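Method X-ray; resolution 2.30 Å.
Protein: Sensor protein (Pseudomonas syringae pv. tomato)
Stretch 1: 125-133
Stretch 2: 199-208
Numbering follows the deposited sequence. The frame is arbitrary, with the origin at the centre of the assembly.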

ATOM      1  N   ASN A 125       4.398   0.568  -3.303  1.00 13.74           N
ATOM      2  CA  ASN A 125       5.707   1.089  -3.750  1.00 14.39           C
ATOM      3  C   ASN A 125       6.205   0.375  -4.993  1.00 14.65           C
ATOM      4  O   ASN A 125       5.991  -0.813  -5.152  1.00 15.18           O
ATOM      5  CB  ASN A 125       6.744   1.002  -2.645  1.00 13.82           C
ATOM      6  CG  ASN A 125       6.502   1.991  -1.572  1.00 14.13           C
ATOM      7  OD1 ASN A 125       6.535   1.672  -0.371  1.00 18.42           O
ATOM      8  ND2 ASN A 125       6.200   3.193  -1.977  1.00  9.01           N
ATOM      9  N   VAL A 126       6.883   1.111  -5.861  1.00 15.65           N
ATOM     10  CA  VAL A 126       7.239   0.600  -7.182  1.00 16.41           C
ATOM     11  C   VAL A 126       8.148  -0.632  -7.148  1.00 16.87           C
ATOM     12  O   VAL A 126       8.104  -1.433  -8.076  1.00 16.50           O
ATOM     13  CB  VAL A 126       7.870   1.696  -8.052  1.00 16.11           C
ATOM     14  CG1 VAL A 126       9.275   2.031  -7.585  1.00 13.68           C
ATOM     15  CG2 VAL A 126       7.848   1.257  -9.474  1.00 16.26           C
ATOM     16  N   GLN A 127       8.939  -0.775  -6.078  1.00 17.46           N
ATOM     17  CA  GLN A 127       9.917  -1.876  -5.917  1.00 18.93           C
ATOM     18  C   GLN A 127       9.325  -3.287  -5.949  1.00 19.53           C
ATOM     19  O   GLN A 127      10.036  -4.269  -6.243  1.00 19.34           O
ATOM     20  CB  GLN A 127      10.671  -1.728  -4.587  1.00 18.55           C
ATOM     21  CG  GLN A 127       9.761  -1.789  -3.378  1.00 20.43           C
ATOM     22  CD  GLN A 127      10.447  -1.465  -2.074  1.00 22.95           C
ATOM     23  OE1 GLN A 127      11.031  -2.373  -1.483  1.00 28.25           O
ATOM     24  NE2 GLN A 127      10.356  -0.178  -1.587  1.00 23.09           N
ATOM     25  N   HIS A 128       8.033  -3.383  -5.623  1.00 20.24           N
ATOM     26  CA  HIS A 128       7.337  -4.655  -5.522  1.00 20.61           C
ATOM     27  C   HIS A 128       6.955  -5.256  -6.843  1.00 21.92           C
ATOM     28  O   HIS A 128       6.717  -6.447  -6.925  1.00 23.41           O
ATOM     29  CB  HIS A 128       6.110  -4.519  -4.622  1.00 20.37           C
ATOM     30  CG  HIS A 128       6.451  -4.103  -3.230  1.00 19.01           C
ATOM     31  ND1 HIS A 128       7.007  -4.968  -2.306  1.00 17.94           N
ATOM     32  CD2 HIS A 128       6.363  -2.900  -2.621  1.00 17.44           C
ATOM     33  CE1 HIS A 128       7.217  -4.319  -1.179  1.00 18.76           C
ATOM     34  NE2 HIS A 128       6.835  -3.061  -1.343  1.00 20.62           N
ATOM     35  N   LEU A 129       6.933  -4.467  -7.898  1.00 23.60           N
ATOM     36  CA  LEU A 129       6.613  -5.011  -9.207  1.00 24.96           C
ATOM     37  C   LEU A 129       7.610  -6.098  -9.640  1.00 25.69           C
ATOM     38  O   LEU A 129       8.818  -5.858  -9.628  1.00 25.77           O
ATOM     39  CB  LEU A 129       6.568  -3.897 -10.246  1.00 24.59           C
ATOM     40  CG  LEU A 129       5.365  -2.967 -10.065  1.00 25.54           C
ATOM     41  CD1 LEU A 129       5.449  -1.819 -11.060  1.00 26.24           C
ATOM     42  CD2 LEU A 129       4.047  -3.763 -10.225  1.00 24.93           C
ATOM     43  N   GLU A 130       7.083  -7.259 -10.056  1.00 26.42           N
ATOM     44  CA  GLU A 130       7.908  -8.400 -10.494  1.00 27.42           C
ATOM     45  C   GLU A 130       9.000  -8.058 -11.515  1.00 28.00           C
ATOM     46  O   GLU A 130      10.168  -8.388 -11.316  1.00 27.33           O
ATOM     47  CB  GLU A 130       7.021  -9.512 -11.073  1.00 27.77           C
ATOM     48  CG  GLU A 130       6.748 -10.646 -10.115  1.00 28.75           C
ATOM     49  CD  GLU A 130       5.684 -11.615 -10.631  1.00 28.84           C
ATOM     50  OE1 GLU A 130       5.388 -11.648 -11.850  1.00 30.79           O
ATOM     51  OE2 GLU A 130       5.128 -12.340  -9.791  1.00 30.46           O
ATOM     52  N   SER A 131       8.597  -7.384 -12.596  1.00 28.94           N
ATOM     53  CA  SER A 131       9.507  -6.953 -13.667  1.00 29.35           C
ATOM     54  C   SER A 131      10.715  -6.136 -13.197  1.00 29.69           C
ATOM     55  O   SER A 131      11.734  -6.099 -13.883  1.00 30.64           O
ATOM     56  CB  SER A 131       8.738  -6.114 -14.675  1.00 29.20           C
ATOM     57  OG  SER A 131       8.212  -4.954 -14.041  1.00 30.37           O
ATOM     58  N   LEU A 132      10.586  -5.489 -12.034  1.00 29.80           N
ATOM     59  CA  LEU A 132      11.592  -4.575 -11.470  1.00 29.46           C
ATOM     60  C   LEU A 132      12.410  -5.184 -10.299  1.00 29.97           C
ATOM     61  O   LEU A 132      13.261  -4.490  -9.737  1.00 30.45           O
ATOM     62  CB  LEU A 132      10.873  -3.285 -10.981  1.00 28.52           C
ATOM     63  CG  LEU A 132      10.191  -2.395 -12.044  1.00 27.76           C
ATOM     64  CD1 LEU A 132       9.527  -1.131 -11.449  1.00 23.26           C
ATOM     65  CD2 LEU A 132      11.201  -1.998 -13.158  1.00 25.77           C
ATOM     66  N   ASN A 133      12.160  -6.448  -9.924  1.00 30.48           N
ATOM     67  CA  ASN A 133      12.778  -7.047  -8.702  1.00 31.01           C
ATOM     68  C   ASN A 133      14.317  -7.005  -8.732  1.00 31.25           C
ATOM     69  O   ASN A 133      14.949  -6.553  -7.770  1.00 30.31           O
ATOM     70  CB  ASN A 133      12.306  -8.510  -8.493  1.00 31.15           C
ATOM     71  CG  ASN A 133      12.605  -9.057  -7.072  1.00 32.11           C
ATOM     72  OD1 ASN A 133      13.580  -9.816  -6.854  1.00 36.01           O
ATOM     73  ND2 ASN A 133      11.751  -8.701  -6.113  1.00 34.14           N
ATOM     74  N   ALA A 199      16.625   6.840  -8.391  1.00 19.67           N
ATOM     75  CA  ALA A 199      16.423   5.712  -9.284  1.00 18.90           C
ATOM     76  C   ALA A 199      14.990   5.178  -9.163  1.00 18.49           C
ATOM     77  O   ALA A 199      14.334   4.952 -10.147  1.00 18.81           O
ATOM     78  CB  ALA A 199      17.474   4.594  -8.966  1.00 18.92           C
ATOM     79  N   LEU A 200      14.504   4.993  -7.947  1.00 18.37           N
ATOM     80  CA  LEU A 200      13.151   4.474  -7.698  1.00 18.22           C
ATOM     81  C   LEU A 200      12.042   5.451  -8.124  1.00 18.64           C
ATOM     82  O   LEU A 200      11.003   5.035  -8.622  1.00 17.76           O
ATOM     83  CB  LEU A 200      12.989   4.118  -6.226  1.00 17.67           C
ATOM     84  CG  LEU A 200      13.792   2.898  -5.782  1.00 17.27           C
ATOM     85  CD1 LEU A 200      14.035   2.959  -4.254  1.00 17.31           C
ATOM     86  CD2 LEU A 200      13.080   1.614  -6.200  1.00 16.50           C
ATOM     87  N   ARG A 201      12.287   6.748  -7.938  1.00 19.18           N
ATOM     88  CA  ARG A 201      11.372   7.781  -8.390  1.00 19.45           C
ATOM     89  C   ARG A 201      11.192   7.747  -9.906  1.00 20.60           C
ATOM     90  O   ARG A 201      10.099   7.890 -10.398  1.00 20.46           O
ATOM     91  CB  ARG A 201      11.870   9.152  -7.956  1.00 19.59           C
ATOM     92  CG  ARG A 201      11.015  10.319  -8.470  1.00 19.04           C
ATOM     93  CD  ARG A 201      11.594  11.615  -8.058  1.00 18.59           C
ATOM     94  NE  ARG A 201      10.634  12.711  -8.158  1.00 19.13           N
ATOM     95  CZ  ARG A 201      10.943  13.994  -7.984  1.00 17.50           C
ATOM     96  NH1 ARG A 201      12.185  14.384  -7.687  1.00 18.41           N
ATOM     97  NH2 ARG A 201       9.993  14.894  -8.058  1.00 16.54           N
ATOM     98  N   GLU A 202      12.286   7.562 -10.639  1.00 22.33           N
ATOM     99  CA  GLU A 202      12.238   7.388 -12.080  1.00 22.81           C
ATOM    100  C   GLU A 202      11.480   6.124 -12.466  1.00 23.19           C
ATOM    101  O   GLU A 202      10.717   6.133 -13.412  1.00 23.48           O
ATOM    102  CB  GLU A 202      13.657   7.376 -12.629  1.00 22.84           C
ATOM    103  CG  GLU A 202      13.786   6.995 -14.102  1.00 24.62           C
ATOM    104  CD  GLU A 202      15.233   7.054 -14.580  1.00 25.29           C
ATOM    105  OE1 GLU A 202      15.600   8.023 -15.269  1.00 30.47           O
ATOM    106  OE2 GLU A 202      16.023   6.155 -14.226  1.00 30.38           O
HETATM  107  N   MSE A 203      11.677   5.042 -11.729  1.00 23.67           N
HETATM  108  CA  MSE A 203      10.908   3.814 -11.950  1.00 24.77           C
HETATM  109  C   MSE A 203       9.409   4.020 -11.765  1.00 23.94           C
HETATM  110  O   MSE A 203       8.614   3.578 -12.578  1.00 23.41           O
HETATM  111  CB  MSE A 203      11.379   2.688 -11.005  1.00 24.67           C
HETATM  112  CG  MSE A 203      12.664   2.022 -11.475  1.00 25.70           C
HETATM  113 SE   MSE A 203      13.278   0.582 -10.335  0.70 28.59          SE
HETATM  114  CE  MSE A 203      14.984   1.293  -9.748  1.00 25.27           C
ATOM    115  N   ALA A 204       9.032   4.680 -10.678  1.00 23.73           N
ATOM    116  CA  ALA A 204       7.619   4.970 -10.411  1.00 23.46           C
ATOM    117  C   ALA A 204       7.041   5.804 -11.566  1.00 23.56           C
ATOM    118  O   ALA A 204       5.942   5.546 -12.047  1.00 22.49           O
ATOM    119  CB  ALA A 204       7.467   5.709  -9.045  1.00 22.23           C
HETATM  120  N   MSE A 205       7.786   6.810 -12.009  1.00 24.63           N
HETATM  121  CA  MSE A 205       7.309   7.660 -13.104  1.00 27.07           C
HETATM  122  C   MSE A 205       7.207   6.902 -14.414  1.00 26.13           C
HETATM  123  O   MSE A 205       6.230   7.040 -15.129  1.00 25.85           O
HETATM  124  CB  MSE A 205       8.193   8.888 -13.275  1.00 26.61           C
HETATM  125  CG  MSE A 205       7.815   9.980 -12.307  1.00 29.17           C
HETATM  126 SE   MSE A 205       8.980  11.474 -12.482  0.70 34.11          SE
HETATM  127  CE  MSE A 205       8.247  12.742 -11.137  1.00 26.57           C
ATOM    128  N   GLN A 206       8.226   6.110 -14.732  1.00 26.62           N
ATOM    129  CA  GLN A 206       8.202   5.285 -15.930  1.00 26.71           C
ATOM    130  C   GLN A 206       7.053   4.278 -15.855  1.00 26.81           C
ATOM    131  O   GLN A 206       6.347   4.068 -16.829  1.00 27.07           O
ATOM    132  CB  GLN A 206       9.524   4.563 -16.089  1.00 26.72           C
ATOM    133  CG  GLN A 206      10.698   5.441 -16.541  1.00 26.89           C
ATOM    134  CD  GLN A 206      12.038   4.680 -16.478  1.00 28.15           C
ATOM    135  OE1 GLN A 206      12.153   3.635 -15.803  1.00 30.39           O
ATOM    136  NE2 GLN A 206      13.061   5.215 -17.158  1.00 28.39           N
ATOM    137  N   THR A 207       6.863   3.655 -14.693  1.00 27.11           N
ATOM    138  CA  THR A 207       5.694   2.802 -14.452  1.00 27.11           C
ATOM    139  C   THR A 207       4.367   3.534 -14.697  1.00 27.27           C
ATOM    140  O   THR A 207       3.518   3.011 -15.410  1.00 26.36           O
ATOM    141  CB  THR A 207       5.682   2.206 -13.033  1.00 26.90           C
ATOM    142  OG1 THR A 207       6.877   1.438 -12.822  1.00 26.35           O
ATOM    143  CG2 THR A 207       4.414   1.275 -12.808  1.00 26.61           C
ATOM    144  N   ALA A 208       4.210   4.735 -14.127  1.00 27.97           N
ATOM    145  CA  ALA A 208       2.970   5.510 -14.275  1.00 28.74           C
ATOM    146  C   ALA A 208       2.709   5.949 -15.712  1.00 30.48           C
ATOM    147  O   ALA A 208       1.537   6.039 -16.125  1.00 31.43           O
ATOM    148  CB  ALA A 208       2.938   6.729 -13.334  1.00 28.19           C
TER

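No hydrogen bond crosses between the two stretches; the 315 Å² buried between them, both sides summed, is secured by van der Waals packing against one face of the helix 199-208. Asn125 makes no contact, its CB pointing sideways. Val126, opening the 3-10 segment, is the centre of the interface: its CA lies 5.4 Å from the CA of Ala204, and its CB points toward the helix. Its CG1 sits 3.6 Å from Leu200 O and 4.1 Å from both Leu200 CD2 and Met203 CB, while its CG2 reaches Thr207 OG1 at 3.5 Å. The short side chain of Ala204 suits this close approach, with its CB 4.2 Å from Val126 CB. Gln127 contributes only at its base, CB to Leu200 CD2 at 4.4 Å, and His128 is out of reach. The chain then brings Leu129 back toward the helix, where its CD1 meets Thr207 CG2 at 3.7 Å. Glu130 and Ser131 are exposed and touch nothing here. Leu132, chi1 m and chi2 t, places CD1 4.3 Å from Met203 CB and 3.9 Å from Thr207 OG1. That hydroxyl donates to Met203 O (OG1 to O, 2.8 Å), so its polarity is satisfied within the helix and it can lie against apolar carbons. Although its end leads away, selenomethionine Met203 keeps SE 4.3 Å from Leu132 CD1.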